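PDB 4F06: extracellular ligand-binding receptor from Rhodopseudomonas palustris, which probably serves as the solute-binding component of an ABC transporter and binds p-hydroxybenzoic acid, an aromatic acid derived from lignin. Local coordinates for residues Ala62-Leu67 and Gln74-Leu79; Asn84-Ala89 and Thr110-Tyr115; Tyr115-Ser120 and Val327-Glu332. All coordinates share one frame; numbering follows the deposited sequence.

Contact 1: residues Ala62-Leu67 and Gln74-Leu79; sequences ALAQEL and QYLAGL
No flat group takes part where L76 meets A64 and L67, so there are no ring faces or edges between the segments. The flat groups nearby turn elsewhere: the Y75 side chain touches P98 and T302, and the Q74 amide donates through NE2 to the backbone O of G304. The join is wholly aliphatic, mostly methyl on methyl. L76 spreads its two branches over the helix: CD1 lies 4.1 Å from CB of A64, and CD2 lies 3.8 Å from CD1 of L67. The second branch also rests against the stem of L67, with CD2 of L76 4.1 Å from CB of L67. In L76 CG stands opposite the carbonyl carbon (chi1 -74°), and from there the fork at CG presents CD1 to A64 and CD2 to L67. The two leucine side chains pass each other at a slant.

The wider arrangement is a beta-alpha-beta crossover. Strand 43-51 leads into helix 57-69, which returns the chain to strand 75-78. These two strands run parallel and flank strand 5-12 in the sheet. The helix therefore spans the middle strand; both A64 and L67 also touch I11 there, and L67 reaches V48 of strand 43-51 as well. All three touching residues are buried, and no hydrogen bond links the segments. The closest CA atoms, those of A64 and L76, are 7.4 Å apart, and side chains alone fill the distance. The backbone of L76 bonds instead to P98 and V100.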
ATOM      1  N   ALA A  62     -13.675 -16.693  -5.049  1.00  7.14           N
ATOM      2  CA  ALA A  62     -15.090 -16.966  -4.852  1.00  7.37           C
ATOM      3  C   ALA A  62     -15.839 -15.688  -4.486  1.00  7.43           C
ATOM      4  O   ALA A  62     -16.961 -15.479  -4.950  1.00  8.22           O
ATOM      5  CB  ALA A  62     -15.273 -18.047  -3.800  1.00  9.91           C
ATOM      6  N   LEU A  63     -15.247 -14.818  -3.661  1.00  7.09           N
ATOM      7  CA  LEU A  63     -15.939 -13.571  -3.321  1.00  7.30           C
ATOM      8  C   LEU A  63     -16.132 -12.724  -4.574  1.00  6.88           C
ATOM      9  O   LEU A  63     -17.203 -12.131  -4.749  1.00  7.54           O
ATOM     10  CB  LEU A  63     -15.111 -12.775  -2.309  1.00  7.94           C
ATOM     11  CG  LEU A  63     -15.006 -13.355  -0.887  1.00  8.80           C
ATOM     12  CD1 LEU A  63     -13.991 -12.525  -0.107  1.00 11.06           C
ATOM     13  CD2 LEU A  63     -16.346 -13.433  -0.195  1.00 10.83           C
ATOM     14  N   ALA A  64     -15.101 -12.645  -5.410  1.00  6.42           N
ATOM     15  CA  ALA A  64     -15.233 -11.855  -6.642  1.00  7.16           C
ATOM     16  C   ALA A  64     -16.329 -12.403  -7.551  1.00  7.31           C
ATOM     17  O   ALA A  64     -17.114 -11.638  -8.123  1.00  7.85           O
ATOM     18  CB  ALA A  64     -13.883 -11.806  -7.333  1.00  8.05           C
ATOM     19  N   GLN A  65     -16.344 -13.734  -7.696  1.00  7.64           N
ATOM     20  CA  GLN A  65     -17.362 -14.342  -8.557  1.00  8.59           C
ATOM     21  C   GLN A  65     -18.762 -14.104  -7.987  1.00  8.18           C
ATOM     22  O   GLN A  65     -19.679 -13.836  -8.760  1.00  9.52           O
ATOM     23  CB  GLN A  65     -17.090 -15.839  -8.726  1.00  9.66           C
ATOM     24  CG  GLN A  65     -15.849 -16.055  -9.558  1.00 11.02           C
ATOM     25  CD  GLN A  65     -15.397 -17.484  -9.644  1.00 14.45           C
ATOM     26  OE1 GLN A  65     -15.645 -18.286  -8.729  1.00 19.80           O
ATOM     27  NE2 GLN A  65     -14.748 -17.825 -10.773  1.00 20.91           N
ATOM     28  N   GLU A  66     -18.949 -14.193  -6.664  1.00  8.20           N
ATOM     29  CA  GLU A  66     -20.267 -13.902  -6.090  1.00  8.62           C
ATOM     30  C   GLU A  66     -20.657 -12.448  -6.336  1.00  8.15           C
ATOM     31  O   GLU A  66     -21.823 -12.122  -6.613  1.00  9.82           O
ATOM     32  CB  GLU A  66     -20.270 -14.202  -4.577  1.00 13.14           C
ATOM     33  CG  GLU A  66     -21.621 -13.931  -3.891  1.00 17.65           C
ATOM     34  CD  GLU A  66     -21.890 -12.522  -3.217  1.00 23.05           C
ATOM     35  OE1 GLU A  66     -21.048 -11.618  -3.052  1.00 25.23           O
ATOM     36  OE2 GLU A  66     -23.037 -12.279  -2.764  1.00 34.75           O
ATOM     37  N   LEU A  67     -19.709 -11.532  -6.167  1.00  7.67           N
ATOM     38  CA  LEU A  67     -20.034 -10.112  -6.399  1.00  8.23           C
ATOM     39  C   LEU A  67     -20.426  -9.878  -7.881  1.00  8.29           C
ATOM     40  O   LEU A  67     -21.363  -9.136  -8.160  1.00  9.73           O
ATOM     41  CB  LEU A  67     -18.843  -9.220  -6.043  1.00  7.72           C
ATOM     42  CG  LEU A  67     -18.623  -9.068  -4.531  1.00  8.23           C
ATOM     43  CD1 LEU A  67     -17.169  -8.643  -4.235  1.00  8.36           C
ATOM     44  CD2 LEU A  67     -19.651  -8.099  -3.978  1.00  8.58           C
ATOM     45  N   GLN A  74     -20.417  -3.754 -11.484  1.00  7.96           N
ATOM     46  CA  GLN A  74     -19.722  -3.308 -12.686  1.00  7.88           C
ATOM     47  C   GLN A  74     -18.225  -3.167 -12.476  1.00  6.76           C
ATOM     48  O   GLN A  74     -17.449  -3.132 -13.456  1.00  8.21           O
ATOM     49  CB  GLN A  74     -20.289  -2.001 -13.220  1.00 10.02           C
ATOM     50  CG  GLN A  74     -21.642  -2.136 -13.875  1.00 10.66           C
ATOM     51  CD  GLN A  74     -21.971  -0.888 -14.675  1.00 11.13           C
ATOM     52  OE1 GLN A  74     -21.077  -0.208 -15.144  1.00 17.40           O
ATOM     53  NE2 GLN A  74     -23.233  -0.617 -14.873  1.00 13.82           N
ATOM     54  N   TYR A  75     -17.777  -3.048 -11.201  1.00  6.77           N
ATOM     55  CA  TYR A  75     -16.370  -2.804 -10.852  1.00  6.23           C
ATOM     56  C   TYR A  75     -16.064  -3.593  -9.593  1.00  5.83           C
ATOM     57  O   TYR A  75     -16.939  -3.740  -8.736  1.00  7.14           O
ATOM     58  CB  TYR A  75     -16.122  -1.302 -10.556  1.00  7.32           C
ATOM     59  CG  TYR A  75     -16.430  -0.438 -11.761  1.00  7.28           C
ATOM     60  CD1 TYR A  75     -15.476  -0.254 -12.780  1.00  8.65           C
ATOM     61  CD2 TYR A  75     -17.705   0.074 -11.938  1.00  8.26           C
ATOM     62  CE1 TYR A  75     -15.810   0.432 -13.946  1.00  9.40           C
ATOM     63  CE2 TYR A  75     -18.046   0.769 -13.081  1.00  9.27           C
ATOM     64  CZ  TYR A  75     -17.114   0.926 -14.090  1.00  9.26           C
ATOM     65  OH  TYR A  75     -17.400   1.565 -15.295  1.00 11.08           O
ATOM     66  N   LEU A  76     -14.817  -4.058  -9.520  1.00  6.54           N
ATOM     67  CA  LEU A  76     -14.292  -4.650  -8.275  1.00  5.73           C
ATOM     68  C   LEU A  76     -13.175  -3.720  -7.756  1.00  5.63           C
ATOM     69  O   LEU A  76     -12.584  -2.927  -8.521  1.00  6.57           O
ATOM     70  CB  LEU A  76     -13.688  -6.053  -8.542  1.00  7.41           C
ATOM     71  CG  LEU A  76     -14.739  -7.136  -8.776  1.00  7.26           C
ATOM     72  CD1 LEU A  76     -14.116  -8.339  -9.462  1.00  9.65           C
ATOM     73  CD2 LEU A  76     -15.351  -7.543  -7.436  1.00  8.63           C
ATOM     74  N   ALA A  77     -12.881  -3.827  -6.473  1.00  6.34           N
ATOM     75  CA  ALA A  77     -11.869  -2.960  -5.881  1.00  6.29           C
ATOM     76  C   ALA A  77     -11.348  -3.581  -4.610  1.00  6.03           C
ATOM     77  O   ALA A  77     -12.010  -4.440  -4.004  1.00  7.05           O
ATOM     78  CB  ALA A  77     -12.438  -1.577  -5.539  1.00  7.98           C
ATOM     79  N   GLY A  78     -10.163  -3.135  -4.194  1.00  6.99           N
ATOM     80  CA  GLY A  78      -9.646  -3.501  -2.873  1.00  6.68           C
ATOM     81  C   GLY A  78      -8.411  -4.344  -3.000  1.00  6.02           C
ATOM     82  O   GLY A  78      -7.467  -3.984  -3.738  1.00  6.97           O
ATOM     83  N   LEU A  79      -8.440  -5.496  -2.318  1.00  6.03           N
ATOM     84  CA  LEU A  79      -7.410  -6.561  -2.379  1.00  5.89           C
ATOM     85  C   LEU A  79      -6.178  -6.161  -1.598  1.00  5.55           C
ATOM     86  O   LEU A  79      -5.219  -5.555  -2.130  1.00  6.42           O
ATOM     87  CB  LEU A  79      -7.094  -7.047  -3.817  1.00  6.59           C
ATOM     88  CG  LEU A  79      -8.222  -7.771  -4.570  1.00  7.85           C
ATOM     89  CD1 LEU A  79      -8.602  -9.068  -3.837  1.00 10.53           C
ATOM     90  CD2 LEU A  79      -9.432  -6.900  -4.885  1.00 10.59           C
TER

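Contact 2: residues Asn84-Ala89 and Thr110-Tyr115; sequences NAMAVA and TEKSPY
A89 and K112 make the tight part of this contact: CB of A89 lies 3.6 Å from CB of K112. Next to it, the backbone O of A89 faces the S113 side chain, with CB of S113 3.7 Å away. No direct hydrogen bond joins the segments. A water bridges them instead. It donates to O of A89 at 2.8 Å and also lies 2.8 Å from OG of S113. The same OG accepts from the backbone N of Y115 at 3.1 Å and a nearly straight 166°, which makes an ST turn. S113 has its OG opposite the backbone N, a setting that lets it serve both the turn and the water. One hydroxyl thus serves the turn and, through the water, links the loop to A89.

The other side is looser and more open to solvent. Selenomethionine M86 lays its SE atom against the aliphatic part of K112, 3.8 Å from CG and 3.9 Å from CE. The first torsion of the lysine (chi1 -57°) sets CG beside the backbone N. A bend at chi2 (-59°) then folds the chain back, and CE also reaches SE. The amino end of this exposed residue leads away.

The contact joins helix 82-88 to the loop between strands 99-101 and 116-118. A89 also packs on I116 of strand 116-118. V88, on another face of the helix, touches A64 of helix 57-69. S113 touches L92 of helix 92-95, and Y115 leads on into strand 116-118.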
ATOM      1  N   ASN A  84      -4.206 -12.773  -3.195  1.00  6.52           N
ATOM      2  CA  ASN A  84      -5.642 -12.619  -3.416  1.00  6.30           C
ATOM      3  C   ASN A  84      -5.940 -11.838  -4.670  1.00  6.73           C
ATOM      4  O   ASN A  84      -6.789 -12.242  -5.483  1.00  7.55           O
ATOM      5  CB  ASN A  84      -6.294 -12.005  -2.173  1.00  7.06           C
ATOM      6  CG  ASN A  84      -6.180 -12.919  -0.965  1.00  6.87           C
ATOM      7  OD1 ASN A  84      -6.069 -14.172  -1.097  1.00  8.53           O
ATOM      8  ND2 ASN A  84      -6.282 -12.334   0.236  1.00  7.23           N
ATOM      9  N   ALA A  85      -5.192 -10.753  -4.905  1.00  6.42           N
ATOM     10  CA  ALA A  85      -5.330 -10.020  -6.166  1.00  6.59           C
ATOM     11  C   ALA A  85      -4.959 -10.907  -7.365  1.00  6.25           C
ATOM     12  O   ALA A  85      -5.630 -10.863  -8.411  1.00  7.72           O
ATOM     13  CB  ALA A  85      -4.442  -8.800  -6.176  1.00  7.57           C
HETATM   14  N   MSE A  86      -3.922 -11.727  -7.223  1.00  7.64           N
HETATM   15  CA  MSE A  86      -3.562 -12.629  -8.314  1.00  7.18           C
HETATM   16  C   MSE A  86      -4.634 -13.633  -8.661  1.00  6.81           C
HETATM   17  O   MSE A  86      -4.765 -14.010  -9.828  1.00  8.05           O
HETATM   18  CB  MSE A  86      -2.263 -13.365  -7.970  1.00  9.36           C
HETATM   19  CG  MSE A  86      -1.008 -12.506  -7.823  1.00  9.48           C
HETATM   20 SE   MSE A  86      -0.444 -11.774  -9.487  0.75 12.23          SE
HETATM   21  CE  MSE A  86       1.348 -11.200  -8.888  1.00 12.01           C
ATOM     22  N   ALA A  87      -5.391 -14.077  -7.667  1.00  7.85           N
ATOM     23  CA  ALA A  87      -6.463 -15.044  -7.898  1.00  9.13           C
ATOM     24  C   ALA A  87      -7.627 -14.424  -8.662  1.00  8.40           C
ATOM     25  O   ALA A  87      -8.278 -15.104  -9.455  1.00  9.75           O
ATOM     26  CB  ALA A  87      -6.935 -15.602  -6.553  1.00 11.00           C
ATOM     27  N   VAL A  88      -7.884 -13.144  -8.434  1.00  6.89           N
ATOM     28  CA  VAL A  88      -9.038 -12.471  -9.049  1.00  7.42           C
ATOM     29  C   VAL A  88      -8.694 -11.974 -10.467  1.00  7.10           C
ATOM     30  O   VAL A  88      -9.538 -12.010 -11.358  1.00  8.39           O
ATOM     31  CB  VAL A  88      -9.514 -11.303  -8.150  1.00  7.30           C
ATOM     32  CG1 VAL A  88     -10.617 -10.523  -8.838  1.00  9.18           C
ATOM     33  CG2 VAL A  88      -9.998 -11.870  -6.827  1.00  8.96           C
ATOM     34  N   ALA A  89      -7.435 -11.561 -10.686  1.00  7.15           N
ATOM     35  CA  ALA A  89      -7.022 -10.944 -11.963  1.00  7.29           C
ATOM     36  C   ALA A  89      -7.471 -11.691 -13.240  1.00  6.85           C
ATOM     37  O   ALA A  89      -7.983 -11.042 -14.156  1.00  7.55           O
ATOM     38  CB  ALA A  89      -5.516 -10.764 -11.959  1.00  9.04           C
ATOM     39  N   THR A 110      -0.400  -5.775 -12.260  1.00  6.41           N
ATOM     40  CA  THR A 110      -1.053  -5.031 -13.355  1.00  6.79           C
ATOM     41  C   THR A 110      -0.889  -5.740 -14.704  1.00  6.58           C
ATOM     42  O   THR A 110      -1.689  -5.488 -15.593  1.00  8.36           O
ATOM     43  CB  THR A 110      -0.541  -3.576 -13.433  1.00  7.97           C
ATOM     44  OG1 THR A 110       0.895  -3.615 -13.524  1.00  9.10           O
ATOM     45  CG2 THR A 110      -0.958  -2.745 -12.235  1.00  8.58           C
ATOM     46  N   GLU A 111       0.117  -6.599 -14.826  1.00  6.68           N
ATOM     47  CA  GLU A 111       0.336  -7.322 -16.076  1.00  7.60           C
ATOM     48  C   GLU A 111      -0.622  -8.493 -16.239  1.00  7.78           C
ATOM     49  O   GLU A 111      -0.644  -9.112 -17.304  1.00 10.94           O
ATOM     50  CB  GLU A 111       1.790  -7.846 -16.174  1.00  9.06           C
ATOM     51  CG  GLU A 111       2.819  -6.713 -16.174  1.00 11.98           C
ATOM     52  CD  GLU A 111       4.215  -7.317 -16.157  1.00 15.04           C
ATOM     53  OE1 GLU A 111       4.579  -8.023 -15.155  1.00 17.46           O
ATOM     54  OE2 GLU A 111       4.951  -7.087 -17.121  1.00 22.44           O
ATOM     55  N   LYS A 112      -1.414  -8.810 -15.213  1.00  6.40           N
ATOM     56  CA  LYS A 112      -2.237 -10.027 -15.268  1.00  7.15           C
ATOM     57  C   LYS A 112      -3.640  -9.787 -15.861  1.00  8.48           C
ATOM     58  O   LYS A 112      -4.398 -10.743 -16.051  1.00  9.63           O
ATOM     59  CB  LYS A 112      -2.421 -10.614 -13.842  1.00  8.03           C
ATOM     60  CG  LYS A 112      -1.109 -10.911 -13.145  1.00  9.13           C
ATOM     61  CD  LYS A 112      -0.240 -11.887 -13.909  1.00 11.39           C
ATOM     62  CE  LYS A 112       1.020 -12.160 -13.106  1.00 14.81           C
ATOM     63  NZ  LYS A 112       1.906 -13.142 -13.772  1.00 22.31           N
ATOM     64  N   SER A 113      -3.975  -8.535 -16.172  1.00  7.69           N
ATOM     65  CA  SER A 113      -5.237  -8.263 -16.843  1.00  7.72           C
ATOM     66  C   SER A 113      -5.146  -6.892 -17.452  1.00  7.12           C
ATOM     67  O   SER A 113      -4.618  -5.997 -16.804  1.00  8.40           O
ATOM     68  CB  SER A 113      -6.392  -8.214 -15.833  1.00  8.62           C
ATOM     69  OG  SER A 113      -7.614  -7.877 -16.472  1.00  8.11           O
ATOM     70  N   PRO A 114      -5.768  -6.646 -18.614  1.00  7.06           N
ATOM     71  CA  PRO A 114      -5.825  -5.289 -19.156  1.00  7.23           C
ATOM     72  C   PRO A 114      -6.744  -4.375 -18.333  1.00  6.91           C
ATOM     73  O   PRO A 114      -6.684  -3.163 -18.482  1.00  7.96           O
ATOM     74  CB  PRO A 114      -6.426  -5.473 -20.567  1.00  9.11           C
ATOM     75  CG  PRO A 114      -7.233  -6.748 -20.450  1.00  9.13           C
ATOM     76  CD  PRO A 114      -6.379  -7.635 -19.533  1.00  8.23           C
ATOM     77  N   TYR A 115      -7.558  -4.953 -17.449  1.00  6.81           N
ATOM     78  CA  TYR A 115      -8.606  -4.182 -16.768  1.00  7.16           C
ATOM     79  C   TYR A 115      -8.285  -3.909 -15.302  1.00  6.34           C
ATOM     80  O   TYR A 115      -9.179  -3.612 -14.535  1.00  8.45           O
ATOM     81  CB  TYR A 115      -9.969  -4.883 -16.896  1.00  9.19           C
ATOM     82  CG  TYR A 115     -10.501  -5.055 -18.294  1.00  8.33           C
ATOM     83  CD1 TYR A 115     -10.113  -4.240 -19.371  1.00  9.00           C
ATOM     84  CD2 TYR A 115     -11.452  -6.043 -18.534  1.00  8.74           C
ATOM     85  CE1 TYR A 115     -10.637  -4.429 -20.650  1.00  9.44           C
ATOM     86  CE2 TYR A 115     -12.022  -6.190 -19.776  1.00  9.21           C
ATOM     87  CZ  TYR A 115     -11.595  -5.412 -20.839  1.00 10.09           C
ATOM     88  OH  TYR A 115     -12.191  -5.567 -22.074  1.00 12.70           O
TER
HETATM   89  O   HOH W   1      -8.535 -10.465 -16.813  1.00  8.07           O

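Contact 3: residues Tyr115-Ser120 and Val327-Glu332; sequences YIVRTS and VSIDPE
V117 and I329 bring together two sheets of a periplasmic binding protein of the leucine-binding family. V117 lies on strand 116-118, an outermost strand of the six-stranded sheet. I329 belongs to strand 327-329 of the other sheet.

The apolar part is small and buried. CG2 of V117 lies 3.8 Å from CG2 of I329 and 3.9 Å from its CD1, and the side chains meet at about a right angle. V117 is modelled in two conformers, and these distances belong to one of them. In that conformer CG2 stands opposite the backbone N and is the branch that reaches I329. L294 of helix 283-301 touches both residues.

Contact with polar atoms across the segments is slight: CD1 of I329 lies 4.0 Å from the backbone O of R118. No hydrogen bond crosses. The R118 guanidinium leads away and is held by several acceptors. NH1 bonds to the backbone O of A104 and of T106, NH2 to O of S107, and NE to ND1 of H335. The R118 backbone is bonded to R334.

One polar bond shapes the chain just after I329. The backbone N of E332 donates to OD1 of D330 at 2.9 Å, an Asx turn in which OD1 is met nearly along its C-O bond.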
ATOM      1  N   TYR A 115      -7.558  -4.953 -17.449  1.00  6.81           N
ATOM      2  CA  TYR A 115      -8.606  -4.182 -16.768  1.00  7.16           C
ATOM      3  C   TYR A 115      -8.285  -3.909 -15.302  1.00  6.34           C
ATOM      4  O   TYR A 115      -9.179  -3.612 -14.535  1.00  8.45           O
ATOM      5  CB  TYR A 115      -9.969  -4.883 -16.896  1.00  9.19           C
ATOM      6  CG  TYR A 115     -10.501  -5.055 -18.294  1.00  8.33           C
ATOM      7  CD1 TYR A 115     -10.113  -4.240 -19.371  1.00  9.00           C
ATOM      8  CD2 TYR A 115     -11.452  -6.043 -18.534  1.00  8.74           C
ATOM      9  CE1 TYR A 115     -10.637  -4.429 -20.650  1.00  9.44           C
ATOM     10  CE2 TYR A 115     -12.022  -6.190 -19.776  1.00  9.21           C
ATOM     11  CZ  TYR A 115     -11.595  -5.412 -20.839  1.00 10.09           C
ATOM     12  OH  TYR A 115     -12.191  -5.567 -22.074  1.00 12.70           O
ATOM     13  N   ILE A 116      -7.012  -3.968 -14.931  1.00  6.31           N
ATOM     14  CA  ILE A 116      -6.603  -3.594 -13.595  1.00  6.71           C
ATOM     15  C   ILE A 116      -5.980  -2.178 -13.621  1.00  6.68           C
ATOM     16  O   ILE A 116      -5.189  -1.834 -14.523  1.00  6.98           O
ATOM     17  CB  ILE A 116      -5.522  -4.576 -13.070  1.00  6.60           C
ATOM     18  CG1 ILE A 116      -6.162  -5.907 -12.786  1.00  8.09           C
ATOM     19  CG2 ILE A 116      -4.855  -4.010 -11.804  1.00  7.78           C
ATOM     20  CD1 ILE A 116      -5.173  -7.014 -12.526  1.00 10.24           C
ATOM     21  N   VAL A 117      -6.365  -1.353 -12.646  0.50  5.92           N
ATOM     22  CA  VAL A 117      -5.642  -0.109 -12.366  0.50  5.95           C
ATOM     23  C   VAL A 117      -5.344  -0.062 -10.892  0.50  5.49           C
ATOM     24  O   VAL A 117      -6.154  -0.548 -10.113  0.50  7.18           O
ATOM     25  CB  VAL A 117      -6.437   1.123 -12.877  0.50  5.41           C
ATOM     26  CG1 VAL A 117      -7.811   1.216 -12.199  0.50  3.84           C
ATOM     27  CG2 VAL A 117      -5.647   2.434 -12.757  0.50  6.81           C
ATOM     28  N   ARG A 118      -4.184   0.464 -10.498  1.00  5.28           N
ATOM     29  CA  ARG A 118      -3.769   0.384  -9.090  1.00  5.02           C
ATOM     30  C   ARG A 118      -3.552   1.783  -8.531  1.00  5.52           C
ATOM     31  O   ARG A 118      -2.801   2.573  -9.106  1.00  6.11           O
ATOM     32  CB  ARG A 118      -2.485  -0.475  -8.966  1.00  5.64           C
ATOM     33  CG  ARG A 118      -1.926  -0.488  -7.548  1.00  5.33           C
ATOM     34  CD  ARG A 118      -1.033  -1.694  -7.290  1.00  5.53           C
ATOM     35  NE  ARG A 118      -0.054  -1.891  -8.364  1.00  5.61           N
ATOM     36  CZ  ARG A 118       0.625  -3.042  -8.519  1.00  5.91           C
ATOM     37  NH1 ARG A 118       0.441  -4.039  -7.613  1.00  5.92           N
ATOM     38  NH2 ARG A 118       1.458  -3.206  -9.543  1.00  6.54           N
ATOM     39  N   THR A 119      -4.194   2.068  -7.374  1.00  5.68           N
ATOM     40  CA  THR A 119      -4.084   3.395  -6.734  1.00  5.36           C
ATOM     41  C   THR A 119      -3.321   3.297  -5.411  1.00  5.02           C
ATOM     42  O   THR A 119      -3.312   4.292  -4.646  1.00  6.02           O
ATOM     43  CB  THR A 119      -5.479   4.010  -6.477  1.00  5.97           C
ATOM     44  OG1 THR A 119      -6.234   3.070  -5.713  1.00  6.40           O
ATOM     45  CG2 THR A 119      -6.198   4.300  -7.795  1.00  8.04           C
ATOM     46  N   SER A 120      -2.651   2.174  -5.160  1.00  5.14           N
ATOM     47  CA  SER A 120      -1.881   2.055  -3.927  1.00  4.91           C
ATOM     48  C   SER A 120      -0.417   2.406  -4.186  1.00  5.16           C
ATOM     49  O   SER A 120      -0.063   3.602  -4.142  1.00  5.84           O
ATOM     50  CB  SER A 120      -2.071   0.671  -3.297  1.00  6.22           C
ATOM     51  OG  SER A 120      -1.676  -0.347  -4.246  1.00  6.22           O
ATOM     52  N   VAL A 327      -0.337  12.994  -8.407  1.00  6.98           N
ATOM     53  CA  VAL A 327      -0.287  11.602  -8.890  1.00  7.20           C
ATOM     54  C   VAL A 327      -0.799  11.528 -10.309  1.00  6.81           C
ATOM     55  O   VAL A 327      -1.444  12.454 -10.813  1.00  7.77           O
ATOM     56  CB  VAL A 327      -1.113  10.650  -7.998  1.00  6.85           C
ATOM     57  CG1 VAL A 327      -0.547  10.580  -6.583  1.00  7.50           C
ATOM     58  CG2 VAL A 327      -2.590  11.025  -8.013  1.00  7.59           C
ATOM     59  N   SER A 328      -0.517  10.408 -10.965  1.00  6.50           N
ATOM     60  CA  SER A 328      -1.129  10.141 -12.260  1.00  7.54           C
ATOM     61  C   SER A 328      -1.219   8.652 -12.479  1.00  7.39           C
ATOM     62  O   SER A 328      -0.493   7.895 -11.805  1.00  7.78           O
ATOM     63  CB  SER A 328      -0.310  10.789 -13.407  1.00  8.89           C
ATOM     64  OG  SER A 328       1.020  10.286 -13.396  1.00 10.54           O
ATOM     65  N   ILE A 329      -2.059   8.211 -13.404  1.00  6.83           N
ATOM     66  CA  ILE A 329      -2.048   6.782 -13.784  1.00  7.99           C
ATOM     67  C   ILE A 329      -1.216   6.648 -15.064  1.00  7.32           C
ATOM     68  O   ILE A 329      -1.570   7.196 -16.135  1.00  7.82           O
ATOM     69  CB  ILE A 329      -3.482   6.278 -14.039  1.00  8.37           C
ATOM     70  CG1 ILE A 329      -4.331   6.344 -12.759  1.00  8.83           C
ATOM     71  CG2 ILE A 329      -3.387   4.844 -14.566  1.00  7.96           C
ATOM     72  CD1 ILE A 329      -3.734   5.588 -11.560  1.00  9.45           C
ATOM     73  N   ASP A 330      -0.107   5.947 -14.975  1.00  6.92           N
ATOM     74  CA  ASP A 330       0.742   5.722 -16.137  1.00  9.09           C
ATOM     75  C   ASP A 330      -0.001   4.856 -17.143  1.00  8.47           C
ATOM     76  O   ASP A 330      -0.413   3.780 -16.794  1.00  8.76           O
ATOM     77  CB  ASP A 330       2.039   5.052 -15.682  1.00 10.06           C
ATOM     78  CG  ASP A 330       3.102   5.027 -16.777  1.00 13.64           C
ATOM     79  OD1 ASP A 330       2.764   4.675 -17.895  1.00 19.40           O
ATOM     80  OD2 ASP A 330       4.263   5.400 -16.568  1.00 18.06           O
ATOM     81  N   PRO A 331      -0.179   5.318 -18.411  1.00  8.70           N
ATOM     82  CA  PRO A 331      -0.944   4.459 -19.356  1.00  9.53           C
ATOM     83  C   PRO A 331      -0.248   3.147 -19.675  1.00 10.93           C
ATOM     84  O   PRO A 331      -0.916   2.181 -20.031  1.00 13.93           O
ATOM     85  CB  PRO A 331      -1.005   5.299 -20.671  1.00 10.49           C
ATOM     86  CG  PRO A 331      -0.802   6.691 -20.217  1.00 11.71           C
ATOM     87  CD  PRO A 331       0.138   6.632 -19.000  1.00 10.18           C
ATOM     88  N   GLU A 332       1.078   3.108 -19.600  0.50 10.29           N
ATOM     89  CA  GLU A 332       1.737   1.894 -19.971  0.50 12.34           C
ATOM     90  C   GLU A 332       1.475   0.797 -18.926  0.50 10.67           C
ATOM     91  O   GLU A 332       1.108  -0.332 -19.277  0.50 13.64           O
ATOM     92  CB  GLU A 332       3.203   2.169 -20.164  0.50 15.05           C
ATOM     93  CG  GLU A 332       3.922   0.906 -20.441  0.50 15.77           C
ATOM     94  CD  GLU A 332       5.208   1.137 -21.127  0.50 16.95           C
ATOM     95  OE1 GLU A 332       5.663   2.293 -21.211  0.50 21.15           O
ATOM     96  OE2 GLU A 332       5.752   0.130 -21.579  0.50 16.04           O
TER

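In the fold
Contacts 1 and 2 follow one another along the chain and touch through helix 82-88. V88 CG1 lies 3.8 Å from A64 CB, and L79 packs on N84 and A85. Their centres are 12 Å apart. Contacts 2 and 3 share Y115 and have centres 13 Å apart. A89 CB lies 3.8 Å from I116 CD1, and T110 CG2 lies 3.6 Å from R118 NH2. Contacts 1 and 3 do not touch, although both reach the six-stranded sheet. A bound p-hydroxybenzoic acid lies about 8 Å from the M86 side chain, and one lies about 7 Å from the R118 side chain. A104, bonded to R118, lines the pocket, consistent with a second-shell place for R118.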